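Type II secretion chaperone CpaB (Acinetobacter nosocomialis M2, PDB 6O38) probably serves as a dedicated chaperone for the secreted metalloprotease CpaA, with which it forms a complex, ahead of export by the type II secretion system. Local coordinates at residues T98-E103 and R117-D122; Q125-I130 and Q142-K147; K80-T85 and V102-V107; Q40-F45 and T85-M90. All blocks are in the same frame, centred on the assembly; numbering follows the deposited sequence.

Interaction 1: T98-E103 and R117-D122; sequences TGKIVE and RFDQGD
Thr98 grips Asp119 through its side chain. A chi1 of 58° puts OG1 between the backbone N and the carbonyl carbon. Its hydroxyl is the donor, and Thr98 OG1 thereby lies 2.6 Å from Asp119 OD2, meeting the anti lone pair of that oxygen. A weak bond of 3.3 Å runs from Asp119 N to Thr98 O. Thr98 O also lies in the plane of the Phe118 ring, at its edge, 3.5 Å from Phe118 CD1. Gly99 is the partner of Phe118 in a non-hydrogen-bonded antiparallel pair, and the two CA atoms are 4.1 Å apart. Lys100 pairs with Arg117 in the hydrogen-bonded manner. Lys100 N donates to Arg117 O at 3.0 Å, and Arg117 N returns a bond to Lys100 O at 3.2 Å. The lysine chain passes Asp119 at about a right angle, with Lys100 CG 3.3 Å from Asp119 OD1. Lys100 NZ stays 4.8 Å from Asp119 OD1, so the opposite charges probably attract without forming a salt bridge. Val102 closes the contact by resting CG1 near Arg117 N and CG. With Glu103 it forms a classic beta bulge opposite Thr115. The contact is the open end of the hairpin made by strands 95-106 and 111-118. Strand 85-90 flanks the first of these and strand 127-133 the second. Phe118 reaches across the sheet face to Phe128 and Ile143, while Arg97 makes a cation-pi contact with its ring.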
loop_
_atom_site.group_PDB
_atom_site.type_symbol
_atom_site.label_atom_id
_atom_site.label_comp_id
_atom_site.label_asym_id
_atom_site.label_seq_id
_atom_site.Cartn_x
_atom_site.Cartn_y
_atom_site.Cartn_z
ATOM N N THR G 98 11.957 4.605 6.627
ATOM C CA THR G 98 11.631 5.226 7.901
ATOM C C THR G 98 10.292 5.947 7.807
ATOM O O THR G 98 9.745 6.168 6.723
ATOM C CB THR G 98 12.730 6.204 8.332
ATOM O OG1 THR G 98 12.914 7.200 7.317
ATOM C CG2 THR G 98 14.042 5.469 8.554
ATOM N N GLY G 99 9.767 6.318 8.973
ATOM C CA GLY G 99 8.503 7.025 9.053
ATOM C C GLY G 99 8.413 7.780 10.358
ATOM O O GLY G 99 9.245 7.619 11.253
ATOM N N LYS G 100 7.383 8.616 10.458
ATOM C CA LYS G 100 7.187 9.471 11.620
ATOM C C LYS G 100 5.790 9.270 12.182
ATOM O O LYS G 100 4.814 9.194 11.430
ATOM C CB LYS G 100 7.400 10.948 11.265
ATOM C CG LYS G 100 8.658 11.202 10.455
ATOM C CD LYS G 100 9.359 12.477 10.883
ATOM C CE LYS G 100 10.719 12.593 10.214
ATOM N NZ LYS G 100 11.516 13.730 10.750
ATOM N N ILE G 101 5.701 9.183 13.510
ATOM C CA ILE G 101 4.409 9.065 14.172
ATOM C C ILE G 101 3.630 10.358 13.985
ATOM O O ILE G 101 4.140 11.453 14.254
ATOM C CB ILE G 101 4.593 8.739 15.662
ATOM C CG1 ILE G 101 5.410 7.457 15.838
ATOM C CG2 ILE G 101 3.242 8.610 16.350
ATOM C CD1 ILE G 101 4.715 6.214 15.331
ATOM N N VAL G 102 2.390 10.239 13.518
ATOM C CA VAL G 102 1.544 11.405 13.303
ATOM C C VAL G 102 0.319 11.428 14.205
ATOM O O VAL G 102 -0.314 12.488 14.333
ATOM C CB VAL G 102 1.110 11.515 11.825
ATOM C CG1 VAL G 102 2.319 11.488 10.907
ATOM C CG2 VAL G 102 0.131 10.404 11.471
ATOM N N GLU G 103 -0.041 10.317 14.846
ATOM C CA GLU G 103 -1.300 10.252 15.577
ATOM C C GLU G 103 -1.242 9.106 16.576
ATOM O O GLU G 103 -0.923 7.974 16.205
ATOM C CB GLU G 103 -2.470 10.063 14.605
ATOM C CG GLU G 103 -3.801 10.592 15.099
ATOM C CD GLU G 103 -4.835 10.657 13.991
ATOM O OE1 GLU G 103 -4.769 9.819 13.067
ATOM O OE2 GLU G 103 -5.703 11.554 14.035
ATOM N N ARG G 117 3.193 8.142 8.885
ATOM C CA ARG G 117 3.394 8.212 7.445
ATOM C C ARG G 117 4.876 8.090 7.117
ATOM O O ARG G 117 5.741 8.453 7.920
ATOM C CB ARG G 117 2.833 9.510 6.853
ATOM C CG ARG G 117 1.339 9.684 7.050
ATOM C CD ARG G 117 0.766 10.655 6.031
ATOM N NE ARG G 117 -0.694 10.678 6.058
ATOM C CZ ARG G 117 -1.461 9.906 5.294
ATOM N NH1 ARG G 117 -0.906 9.054 4.444
ATOM N NH2 ARG G 117 -2.783 9.987 5.377
ATOM N N PHE G 118 5.159 7.582 5.921
ATOM C CA PHE G 118 6.530 7.348 5.495
ATOM C C PHE G 118 7.143 8.620 4.922
ATOM O O PHE G 118 6.450 9.474 4.364
ATOM C CB PHE G 118 6.578 6.217 4.469
ATOM C CG PHE G 118 6.155 4.888 5.023
ATOM C CD1 PHE G 118 7.002 4.171 5.850
ATOM C CD2 PHE G 118 4.909 4.359 4.727
ATOM C CE1 PHE G 118 6.618 2.950 6.369
ATOM C CE2 PHE G 118 4.518 3.136 5.243
ATOM C CZ PHE G 118 5.375 2.431 6.066
ATOM N N ASP G 119 8.465 8.739 5.076
ATOM C CA ASP G 119 9.165 9.955 4.673
ATOM C C ASP G 119 9.296 10.107 3.161
ATOM O O ASP G 119 9.252 11.235 2.660
ATOM C CB ASP G 119 10.551 9.998 5.318
ATOM C CG ASP G 119 10.492 9.951 6.827
ATOM O OD1 ASP G 119 9.768 10.777 7.421
ATOM O OD2 ASP G 119 11.171 9.086 7.418
ATOM N N GLN G 120 9.469 9.014 2.415
ATOM C CA GLN G 120 9.702 9.122 0.977
ATOM C C GLN G 120 8.697 8.367 0.115
ATOM O O GLN G 120 8.959 8.172 -1.080
ATOM C CB GLN G 120 11.115 8.643 0.623
ATOM C CG GLN G 120 12.238 9.509 1.174
ATOM C CD GLN G 120 12.195 10.937 0.657
ATOM O OE1 GLN G 120 11.839 11.188 -0.494
ATOM N NE2 GLN G 120 12.559 11.884 1.516
ATOM N N GLY G 121 7.557 7.958 0.656
ATOM C CA GLY G 121 6.528 7.316 -0.140
ATOM C C GLY G 121 5.665 8.315 -0.882
ATOM O O GLY G 121 6.109 9.411 -1.243
ATOM N N ASP G 122 4.410 7.931 -1.118
ATOM C CA ASP G 122 3.409 8.855 -1.635
ATOM C C ASP G 122 2.658 9.451 -0.455
ATOM O O ASP G 122 1.963 8.711 0.259
ATOM C CB ASP G 122 2.450 8.154 -2.586
ATOM C CG ASP G 122 1.706 9.128 -3.484
ATOM O OD1 ASP G 122 1.268 10.187 -2.987
ATOM O OD2 ASP G 122 1.573 8.841 -4.694
#

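Interaction 2: Q125-I130 and Q142-K147; sequences QNFFTI and QIFTEK
Phe127 and Phe144 carry the tight part of this contact. Their side chains lie side by side and point the same way. The edge of Phe144 is turned to the face of Phe127 in an offset edge-to-face pair, with the centroids 5.2 Å apart and the planes at 61°. Phe144 CD2 sits over that face toward its rim, 3.4 Å from Phe127 CZ. A chi1 of 70° turns Phe127 CG between the backbone N and the carbonyl carbon, and from there the ring lies alongside Phe144. The backbones of the two strands are hydrogen-bonded at this pair. Phe144 N donates to Phe127 O at 3.1 Å, while the return bond from Phe127 N to Phe144 O is weak. Further along, Thr129 and Gln142 exchange two bonds, Thr129 N to Gln142 O and Gln142 N to Thr129 O, each 2.9 Å. Thr129 OG1 lies 3.3 Å from Gln142 CB as the two side chains cross obliquely.

The other end, at Asn126 and Glu146, is looser: no bond joins the two side chains. Asn126 OD1 and Glu146 OE1 approach as two acceptors. Each side chain has its partner outside: Asn126 OD1 accepts from Asp122 N, and Glu146 OE2 makes a salt bridge to Arg97. The face with Phe127 and Phe144 is turned to the protease, where Leu407 of the CpaA chain packs on Phe127 and Asn533 of the CpaA chain on Phe144. Phe128 and Ile143 lie on the other face, among Phe88 and Phe118. The whole is a beta hairpin of strands 127-133 and 138-145, within an antiparallel sheet.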
loop_
_atom_site.group_PDB
_atom_site.type_symbol
_atom_site.label_atom_id
_atom_site.label_comp_id
_atom_site.label_asym_id
_atom_site.label_seq_id
_atom_site.Cartn_x
_atom_site.Cartn_y
_atom_site.Cartn_z
ATOM N N GLN G 125 -1.342 8.432 0.099
ATOM C CA GLN G 125 -1.853 7.074 0.277
ATOM C C GLN G 125 -1.111 6.244 1.312
ATOM O O GLN G 125 -1.747 5.483 2.042
ATOM C CB GLN G 125 -1.869 6.320 -1.071
ATOM C CG GLN G 125 -2.883 6.861 -2.054
ATOM C CD GLN G 125 -4.300 6.783 -1.494
ATOM O OE1 GLN G 125 -4.698 5.763 -0.920
ATOM N NE2 GLN G 125 -5.059 7.857 -1.648
ATOM N N ASN G 126 0.209 6.358 1.404
ATOM C CA ASN G 126 0.983 5.431 2.215
ATOM C C ASN G 126 0.980 5.868 3.671
ATOM O O ASN G 126 1.036 7.062 3.976
ATOM C CB ASN G 126 2.419 5.335 1.707
ATOM C CG ASN G 126 2.492 4.956 0.238
ATOM O OD1 ASN G 126 3.420 5.345 -0.469
ATOM N ND2 ASN G 126 1.513 4.186 -0.227
ATOM N N PHE G 127 0.927 4.882 4.565
ATOM C CA PHE G 127 0.910 5.102 6.005
ATOM C C PHE G 127 1.038 3.746 6.681
ATOM O O PHE G 127 1.007 2.699 6.028
ATOM C CB PHE G 127 -0.369 5.818 6.454
ATOM C CG PHE G 127 -1.609 4.970 6.358
ATOM C CD1 PHE G 127 -2.255 4.793 5.145
ATOM C CD2 PHE G 127 -2.140 4.363 7.487
ATOM C CE1 PHE G 127 -3.396 4.016 5.055
ATOM C CE2 PHE G 127 -3.282 3.586 7.404
ATOM C CZ PHE G 127 -3.911 3.414 6.186
ATOM N N PHE G 128 1.180 3.776 8.004
ATOM C CA PHE G 128 1.237 2.554 8.789
ATOM C C PHE G 128 0.505 2.766 10.106
ATOM O O PHE G 128 0.343 3.894 10.578
ATOM C CB PHE G 128 2.685 2.106 9.047
ATOM C CG PHE G 128 3.494 3.082 9.856
ATOM C CD1 PHE G 128 4.213 4.087 9.233
ATOM C CD2 PHE G 128 3.546 2.984 11.237
ATOM C CE1 PHE G 128 4.959 4.985 9.973
ATOM C CE2 PHE G 128 4.291 3.878 11.982
ATOM C CZ PHE G 128 4.998 4.879 11.350
ATOM N N THR G 129 0.061 1.659 10.697
ATOM C CA THR G 129 -0.650 1.684 11.966
ATOM C C THR G 129 -0.104 0.584 12.861
ATOM O O THR G 129 0.169 -0.525 12.396
ATOM C CB THR G 129 -2.168 1.492 11.799
ATOM O OG1 THR G 129 -2.440 0.150 11.377
ATOM C CG2 THR G 129 -2.739 2.471 10.781
ATOM N N ILE G 130 0.047 0.897 14.144
ATOM C CA ILE G 130 0.457 -0.069 15.156
ATOM C C ILE G 130 -0.590 -0.021 16.256
ATOM O O ILE G 130 -0.702 0.983 16.971
ATOM C CB ILE G 130 1.856 0.220 15.717
ATOM C CG1 ILE G 130 2.916 0.070 14.624
ATOM C CG2 ILE G 130 2.162 -0.703 16.886
ATOM C CD1 ILE G 130 4.286 0.568 15.031
ATOM N N GLN G 142 -0.151 -2.742 10.493
ATOM C CA GLN G 142 -0.555 -2.609 9.098
ATOM C C GLN G 142 0.436 -1.678 8.415
ATOM O O GLN G 142 0.482 -0.483 8.723
ATOM C CB GLN G 142 -1.979 -2.066 8.983
ATOM C CG GLN G 142 -3.036 -2.919 9.659
ATOM C CD GLN G 142 -4.425 -2.332 9.515
ATOM O OE1 GLN G 142 -4.638 -1.391 8.752
ATOM N NE2 GLN G 142 -5.381 -2.885 10.254
ATOM N N ILE G 143 1.234 -2.222 7.504
ATOM C CA ILE G 143 2.246 -1.459 6.785
ATOM C C ILE G 143 1.799 -1.377 5.332
ATOM O O ILE G 143 1.790 -2.388 4.617
ATOM C CB ILE G 143 3.637 -2.092 6.916
ATOM C CG1 ILE G 143 3.980 -2.292 8.394
ATOM C CG2 ILE G 143 4.686 -1.227 6.234
ATOM C CD1 ILE G 143 5.072 -3.303 8.644
ATOM N N PHE G 144 1.429 -0.177 4.892
ATOM C CA PHE G 144 0.896 0.048 3.552
ATOM C C PHE G 144 1.886 0.893 2.760
ATOM O O PHE G 144 2.033 2.093 3.016
ATOM C CB PHE G 144 -0.472 0.723 3.622
ATOM C CG PHE G 144 -1.503 -0.075 4.367
ATOM C CD1 PHE G 144 -1.717 -1.409 4.066
ATOM C CD2 PHE G 144 -2.256 0.510 5.372
ATOM C CE1 PHE G 144 -2.665 -2.146 4.752
ATOM C CE2 PHE G 144 -3.205 -0.223 6.062
ATOM C CZ PHE G 144 -3.410 -1.551 5.751
ATOM N N THR G 145 2.555 0.268 1.797
ATOM C CA THR G 145 3.463 0.949 0.888
ATOM C C THR G 145 3.023 0.702 -0.548
ATOM O O THR G 145 2.188 -0.163 -0.829
ATOM C CB THR G 145 4.911 0.477 1.083
ATOM O OG1 THR G 145 5.058 -0.847 0.558
ATOM C CG2 THR G 145 5.286 0.484 2.557
ATOM N N GLU G 146 3.594 1.482 -1.467
ATOM C CA GLU G 146 3.320 1.270 -2.883
ATOM C C GLU G 146 3.930 -0.028 -3.395
ATOM O O GLU G 146 3.489 -0.540 -4.430
ATOM C CB GLU G 146 3.844 2.451 -3.708
ATOM C CG GLU G 146 5.364 2.555 -3.776
ATOM C CD GLU G 146 5.994 3.025 -2.477
ATOM O OE1 GLU G 146 5.256 3.495 -1.585
ATOM O OE2 GLU G 146 7.233 2.922 -2.349
ATOM N N LYS G 147 4.929 -0.570 -2.695
ATOM C CA LYS G 147 5.555 -1.824 -3.091
ATOM C C LYS G 147 4.814 -3.049 -2.573
ATOM O O LYS G 147 5.167 -4.170 -2.953
ATOM C CB LYS G 147 7.011 -1.863 -2.620
ATOM C CG LYS G 147 7.906 -0.840 -3.302
ATOM C CD LYS G 147 9.336 -0.922 -2.791
ATOM C CE LYS G 147 10.240 0.062 -3.518
ATOM N NZ LYS G 147 11.643 0.003 -3.020
#

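Interaction 3: K80-T85 and V102-V107; sequences KKVGDT and VEIEPV
Val82 lays its CG2 methyl against the stem of Ile104, with Val82 CG2 3.7 Å from Ile104 CG1. The two side chains slide past each other in opposite directions. A chi1 of 168° turns the other methyl, CG1, anti to the backbone N. Val82 CG1 comes to 3.9 Å from Val102 O. Ile104 extends beyond CG1, with chi2 at -179°, and its CD1 reaches the start of the turn. There Ile104 CD1 lies 3.6 Å from Lys80 O and 4.0 Å from Lys81 CA. The loop is a type II beta turn from Lys81 to Asp84, closed by the bond from Asp84 N to Lys81 O at 3.1 Å. Gly83 takes a positive phi, where a CB would jam against the carbonyl oxygen of Val82. The carboxylate of Asp84 folds back to hold the start of the turn. Lys81 N donates to Asp84 OD2 at 2.7 Å, nearly straight, from above the carboxylate plane. This turn leads into strand 85-90; Gly83 and Asp84 bond to Ile101 of strand 95-106, while the side chains meet by apolar packing. Ile104 also touches Val112 and Trp114 of strand 111-118. On the protease side, Glu103 OE1 has a long, weak ion pair with Lys309 of the CpaA chain.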
loop_
_atom_site.group_PDB
_atom_site.type_symbol
_atom_site.label_atom_id
_atom_site.label_comp_id
_atom_site.label_asym_id
_atom_site.label_seq_id
_atom_site.Cartn_x
_atom_site.Cartn_y
_atom_site.Cartn_z
ATOM N N LYS G 80 7.458 6.325 22.158
ATOM C CA LYS G 80 7.429 7.213 21.004
ATOM C C LYS G 80 6.272 8.194 21.121
ATOM O O LYS G 80 5.151 7.814 21.475
ATOM C CB LYS G 80 7.302 6.413 19.706
ATOM C CG LYS G 80 8.449 5.452 19.442
ATOM C CD LYS G 80 9.754 6.192 19.194
ATOM C CE LYS G 80 10.881 5.223 18.877
ATOM N NZ LYS G 80 12.163 5.926 18.596
ATOM N N LYS G 81 6.549 9.458 20.823
ATOM C CA LYS G 81 5.549 10.512 20.828
ATOM C C LYS G 81 5.300 10.991 19.403
ATOM O O LYS G 81 5.992 10.596 18.460
ATOM C CB LYS G 81 5.990 11.670 21.733
ATOM C CG LYS G 81 6.454 11.210 23.109
ATOM C CD LYS G 81 6.386 12.320 24.148
ATOM C CE LYS G 81 7.428 13.397 23.903
ATOM N NZ LYS G 81 7.434 14.404 25.002
ATOM N N VAL G 82 4.285 11.843 19.251
ATOM C CA VAL G 82 3.920 12.341 17.928
ATOM C C VAL G 82 5.080 13.146 17.360
ATOM O O VAL G 82 5.510 14.146 17.947
ATOM C CB VAL G 82 2.637 13.174 17.997
ATOM C CG1 VAL G 82 2.424 13.927 16.693
ATOM C CG2 VAL G 82 1.443 12.280 18.294
ATOM N N GLY G 83 5.593 12.709 16.212
ATOM C CA GLY G 83 6.721 13.344 15.563
ATOM C C GLY G 83 7.999 12.535 15.584
ATOM O O GLY G 83 8.929 12.864 14.836
ATOM N N ASP G 84 8.079 11.492 16.407
ATOM C CA ASP G 84 9.289 10.689 16.484
ATOM C C ASP G 84 9.424 9.791 15.257
ATOM O O ASP G 84 8.442 9.433 14.601
ATOM C CB ASP G 84 9.295 9.843 17.758
ATOM C CG ASP G 84 9.471 10.679 19.011
ATOM O OD1 ASP G 84 10.060 11.776 18.916
ATOM O OD2 ASP G 84 9.024 10.236 20.090
ATOM N N THR G 85 10.666 9.423 14.957
ATOM C CA THR G 85 10.981 8.644 13.767
ATOM C C THR G 85 10.938 7.151 14.073
ATOM O O THR G 85 11.418 6.703 15.119
ATOM C CB THR G 85 12.358 9.033 13.223
ATOM O OG1 THR G 85 12.368 10.431 12.904
ATOM C CG2 THR G 85 12.693 8.238 11.969
ATOM N N VAL G 102 2.390 10.239 13.518
ATOM C CA VAL G 102 1.544 11.405 13.303
ATOM C C VAL G 102 0.319 11.428 14.205
ATOM O O VAL G 102 -0.314 12.488 14.333
ATOM C CB VAL G 102 1.110 11.515 11.825
ATOM C CG1 VAL G 102 2.319 11.488 10.907
ATOM C CG2 VAL G 102 0.131 10.404 11.471
ATOM N N GLU G 103 -0.041 10.317 14.846
ATOM C CA GLU G 103 -1.300 10.252 15.577
ATOM C C GLU G 103 -1.242 9.106 16.576
ATOM O O GLU G 103 -0.923 7.974 16.205
ATOM C CB GLU G 103 -2.470 10.063 14.605
ATOM C CG GLU G 103 -3.801 10.592 15.099
ATOM C CD GLU G 103 -4.835 10.657 13.991
ATOM O OE1 GLU G 103 -4.769 9.819 13.067
ATOM O OE2 GLU G 103 -5.703 11.554 14.035
ATOM N N ILE G 104 -1.549 9.406 17.836
ATOM C CA ILE G 104 -1.636 8.411 18.899
ATOM C C ILE G 104 -3.040 8.484 19.478
ATOM O O ILE G 104 -3.457 9.539 19.969
ATOM C CB ILE G 104 -0.578 8.637 19.990
ATOM C CG1 ILE G 104 0.815 8.761 19.368
ATOM C CG2 ILE G 104 -0.615 7.504 21.003
ATOM C CD1 ILE G 104 1.917 8.960 20.381
ATOM N N GLU G 105 -3.766 7.370 19.421
ATOM C CA GLU G 105 -5.184 7.366 19.750
ATOM C C GLU G 105 -5.520 6.195 20.679
ATOM O O GLU G 105 -5.318 5.028 20.290
ATOM C CB GLU G 105 -6.036 7.307 18.482
ATOM C CG GLU G 105 -7.511 7.050 18.735
ATOM C CD GLU G 105 -8.162 8.119 19.598
ATOM O OE1 GLU G 105 -7.669 9.268 19.617
ATOM O OE2 GLU G 105 -9.175 7.807 20.260
ATOM N N PRO G 106 -6.012 6.459 21.884
ATOM C CA PRO G 106 -6.537 5.373 22.732
ATOM C C PRO G 106 -7.844 4.837 22.164
ATOM O O PRO G 106 -8.833 5.566 22.050
ATOM C CB PRO G 106 -6.746 6.051 24.090
ATOM C CG PRO G 106 -6.926 7.498 23.763
ATOM C CD PRO G 106 -6.042 7.763 22.574
ATOM N N VAL G 107 -7.849 3.551 21.815
ATOM C CA VAL G 107 -9.046 2.936 21.254
ATOM C C VAL G 107 -9.989 2.455 22.360
ATOM O O VAL G 107 -11.206 2.393 22.157
ATOM C CB VAL G 107 -8.632 1.790 20.307
ATOM C CG1 VAL G 107 -9.843 1.043 19.756
ATOM C CG2 VAL G 107 -7.758 2.320 19.164
#

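Interaction 4: Q40-F45 and T85-M90; sequences QQQIVF and TVKFQM. With SO4 (sulfate ion), chain B.
A single beta bridge, Ile43 with Lys87, fastens the loop before strand 45-47 to strand 85-90. Val44 N donates to Lys87 O at 3.2 Å. Lys87 N also bonds to Gln42 O, though the modelled length is too short to be relied on. Gln42 then runs obliquely across Thr85, with NE2 3.8 Å from Thr85 CG2. A sulfate, probably from the crystallisation liquor, is bound by two backbone N-H groups: Ile43 N donates to sulfate O1 at 2.9 Å, and Gln42 N weakly to O2. Val44 CG2, anti to the carbonyl carbon, sits 3.6 Å from Val86 CG1. It also lies over one face of the Phe88 ring. Phe45 CE2 comes to the edge of the same ring, 3.9 Å from Phe88 CD1. The edge of the Phe45 ring faces the selenomethionine Met90, whose SE is 5.4 Å from the ring centroid in a Met-aromatic contact. Tyr72 and Ile70 of strand 68-72 touch Val44 and Phe45 respectively, and Met141 touches both. Strand 95-106 flanks strand 85-90 and bonds to it through Gly99 and Arg97. Through Phe45, the start of strand 45-47, at one sheet edge within this chain, packs on strand 85-90, at the other.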
loop_
_atom_site.group_PDB
_atom_site.type_symbol
_atom_site.label_atom_id
_atom_site.label_comp_id
_atom_site.label_asym_id
_atom_site.label_seq_id
_atom_site.Cartn_x
_atom_site.Cartn_y
_atom_site.Cartn_z
ATOM N N GLN G 40 16.156 5.049 22.389
ATOM C CA GLN G 40 15.171 5.344 21.352
ATOM C C GLN G 40 15.704 4.796 20.031
ATOM O O GLN G 40 16.362 5.510 19.271
ATOM C CB GLN G 40 14.895 6.846 21.264
ATOM C CG GLN G 40 14.296 7.446 22.525
ATOM C CD GLN G 40 12.914 6.905 22.828
ATOM O OE1 GLN G 40 11.923 7.340 22.243
ATOM N NE2 GLN G 40 12.842 5.947 23.744
ATOM N N GLN G 41 15.418 3.526 19.762
ATOM C CA GLN G 41 15.788 2.911 18.497
ATOM C C GLN G 41 14.671 3.107 17.481
ATOM O O GLN G 41 13.486 3.001 17.812
ATOM C CB GLN G 41 16.087 1.421 18.677
ATOM C CG GLN G 41 14.956 0.618 19.296
ATOM C CD GLN G 41 15.149 -0.876 19.127
ATOM O OE1 GLN G 41 14.676 -1.672 19.939
ATOM N NE2 GLN G 41 15.840 -1.267 18.062
ATOM N N GLN G 42 15.057 3.406 16.240
ATOM C CA GLN G 42 14.069 3.622 15.191
ATOM C C GLN G 42 13.521 2.311 14.645
ATOM O O GLN G 42 12.391 2.278 14.145
ATOM C CB GLN G 42 14.680 4.457 14.063
ATOM C CG GLN G 42 15.122 5.844 14.504
ATOM C CD GLN G 42 15.789 6.628 13.391
ATOM O OE1 GLN G 42 16.065 6.094 12.318
ATOM N NE2 GLN G 42 16.051 7.906 13.643
ATOM N N ILE G 43 14.293 1.229 14.738
ATOM C CA ILE G 43 13.829 -0.072 14.272
ATOM C C ILE G 43 12.759 -0.596 15.220
ATOM O O ILE G 43 12.936 -0.595 16.446
ATOM C CB ILE G 43 15.007 -1.051 14.159
ATOM C CG1 ILE G 43 15.913 -0.662 12.989
ATOM C CG2 ILE G 43 14.507 -2.473 14.001
ATOM C CD1 ILE G 43 17.119 -1.560 12.825
ATOM N N VAL G 44 11.641 -1.047 14.657
ATOM C CA VAL G 44 10.519 -1.524 15.460
ATOM C C VAL G 44 10.669 -2.999 15.807
ATOM O O VAL G 44 10.599 -3.384 16.977
ATOM C CB VAL G 44 9.191 -1.251 14.724
ATOM C CG1 VAL G 44 8.017 -1.566 15.626
ATOM C CG2 VAL G 44 9.134 0.191 14.259
ATOM N N PHE G 45 10.872 -3.850 14.803
ATOM C CA PHE G 45 11.061 -5.279 15.009
ATOM C C PHE G 45 12.286 -5.747 14.236
ATOM O O PHE G 45 12.800 -5.051 13.357
ATOM C CB PHE G 45 9.818 -6.078 14.589
ATOM C CG PHE G 45 9.309 -5.738 13.216
ATOM C CD1 PHE G 45 9.873 -6.311 12.088
ATOM C CD2 PHE G 45 8.255 -4.853 13.055
ATOM C CE1 PHE G 45 9.404 -6.001 10.825
ATOM C CE2 PHE G 45 7.780 -4.539 11.795
ATOM C CZ PHE G 45 8.356 -5.115 10.680
ATOM N N THR G 85 10.666 9.423 14.957
ATOM C CA THR G 85 10.981 8.644 13.767
ATOM C C THR G 85 10.938 7.151 14.073
ATOM O O THR G 85 11.418 6.703 15.119
ATOM C CB THR G 85 12.358 9.033 13.223
ATOM O OG1 THR G 85 12.368 10.431 12.904
ATOM C CG2 THR G 85 12.693 8.238 11.969
ATOM N N VAL G 86 10.358 6.387 13.149
ATOM C CA VAL G 86 10.210 4.943 13.275
ATOM C C VAL G 86 10.669 4.299 11.973
ATOM O O VAL G 86 10.405 4.825 10.886
ATOM C CB VAL G 86 8.753 4.560 13.618
ATOM C CG1 VAL G 86 8.280 3.372 12.797
ATOM C CG2 VAL G 86 8.619 4.272 15.105
ATOM N N LYS G 87 11.363 3.167 12.083
ATOM C CA LYS G 87 11.982 2.505 10.941
ATOM C C LYS G 87 11.497 1.065 10.837
ATOM O O LYS G 87 11.345 0.375 11.850
ATOM C CB LYS G 87 13.510 2.534 11.065
ATOM C CG LYS G 87 14.259 2.086 9.823
ATOM C CD LYS G 87 15.744 2.367 9.974
ATOM C CE LYS G 87 16.416 2.568 8.627
ATOM N NZ LYS G 87 17.791 3.118 8.782
ATOM N N PHE G 88 11.262 0.617 9.605
ATOM C CA PHE G 88 10.859 -0.753 9.317
ATOM C C PHE G 88 11.902 -1.411 8.425
ATOM O O PHE G 88 12.371 -0.807 7.456
ATOM C CB PHE G 88 9.490 -0.803 8.626
ATOM C CG PHE G 88 8.377 -0.195 9.430
ATOM C CD1 PHE G 88 7.680 -0.951 10.358
ATOM C CD2 PHE G 88 8.019 1.132 9.248
ATOM C CE1 PHE G 88 6.651 -0.394 11.095
ATOM C CE2 PHE G 88 6.991 1.693 9.981
ATOM C CZ PHE G 88 6.308 0.931 10.906
ATOM N N GLN G 89 12.259 -2.653 8.750
ATOM C CA GLN G 89 13.220 -3.423 7.965
ATOM C C GLN G 89 12.614 -4.782 7.636
ATOM O O GLN G 89 12.432 -5.620 8.525
ATOM C CB GLN G 89 14.548 -3.581 8.704
ATOM C CG GLN G 89 15.443 -2.356 8.617
ATOM C CD GLN G 89 16.858 -2.629 9.084
ATOM O OE1 GLN G 89 17.125 -3.639 9.735
ATOM N NE2 GLN G 89 17.776 -1.732 8.747
HETATM N N MSE G 90 12.300 -4.987 6.361
HETATM C CA MSE G 90 11.752 -6.242 5.862
HETATM C C MSE G 90 12.473 -6.627 4.574
HETATM O O MSE G 90 11.839 -6.896 3.554
HETATM C CB MSE G 90 10.245 -6.122 5.639
HETATM C CG MSE G 90 9.446 -6.106 6.932
HETATM SE SE MSE G 90 7.626 -5.457 6.719
HETATM C CE MSE G 90 8.022 -3.556 6.592
HETATM S S SO4 B . 18.098 1.913 15.127
HETATM O O1 SO4 B . 17.077 1.005 15.640
HETATM O O2 SO4 B . 18.273 3.025 16.057
HETATM O O3 SO4 B . 19.360 1.192 14.986
HETATM O O4 SO4 B . 17.683 2.426 13.824
#

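Overall arrangement
All four contacts reach one antiparallel sheet. Interactions 1 and 3 share Val102 and Glu103, and Ile101 O probably bonds Gly83 N at 2.7 Å. Interaction 4 meets interaction 1 along the neighbouring strands 85-90 and 95-106, and it shares Thr85 with interaction 3. Interactions 1 and 2, with centres 9 Å apart, are consecutive hairpins. Phe118, Phe128 and Phe88 link interactions 1, 2 and 4; Phe128 CD2 is 3.5 Å from Phe88 CZ. Interactions 2 and 3 do not touch, their nearest atoms being about 6 Å apart. CpaA packs on residues of interactions 2, 3 and 4, and Ser282 of CpaA bonds Asp122 in interaction 1.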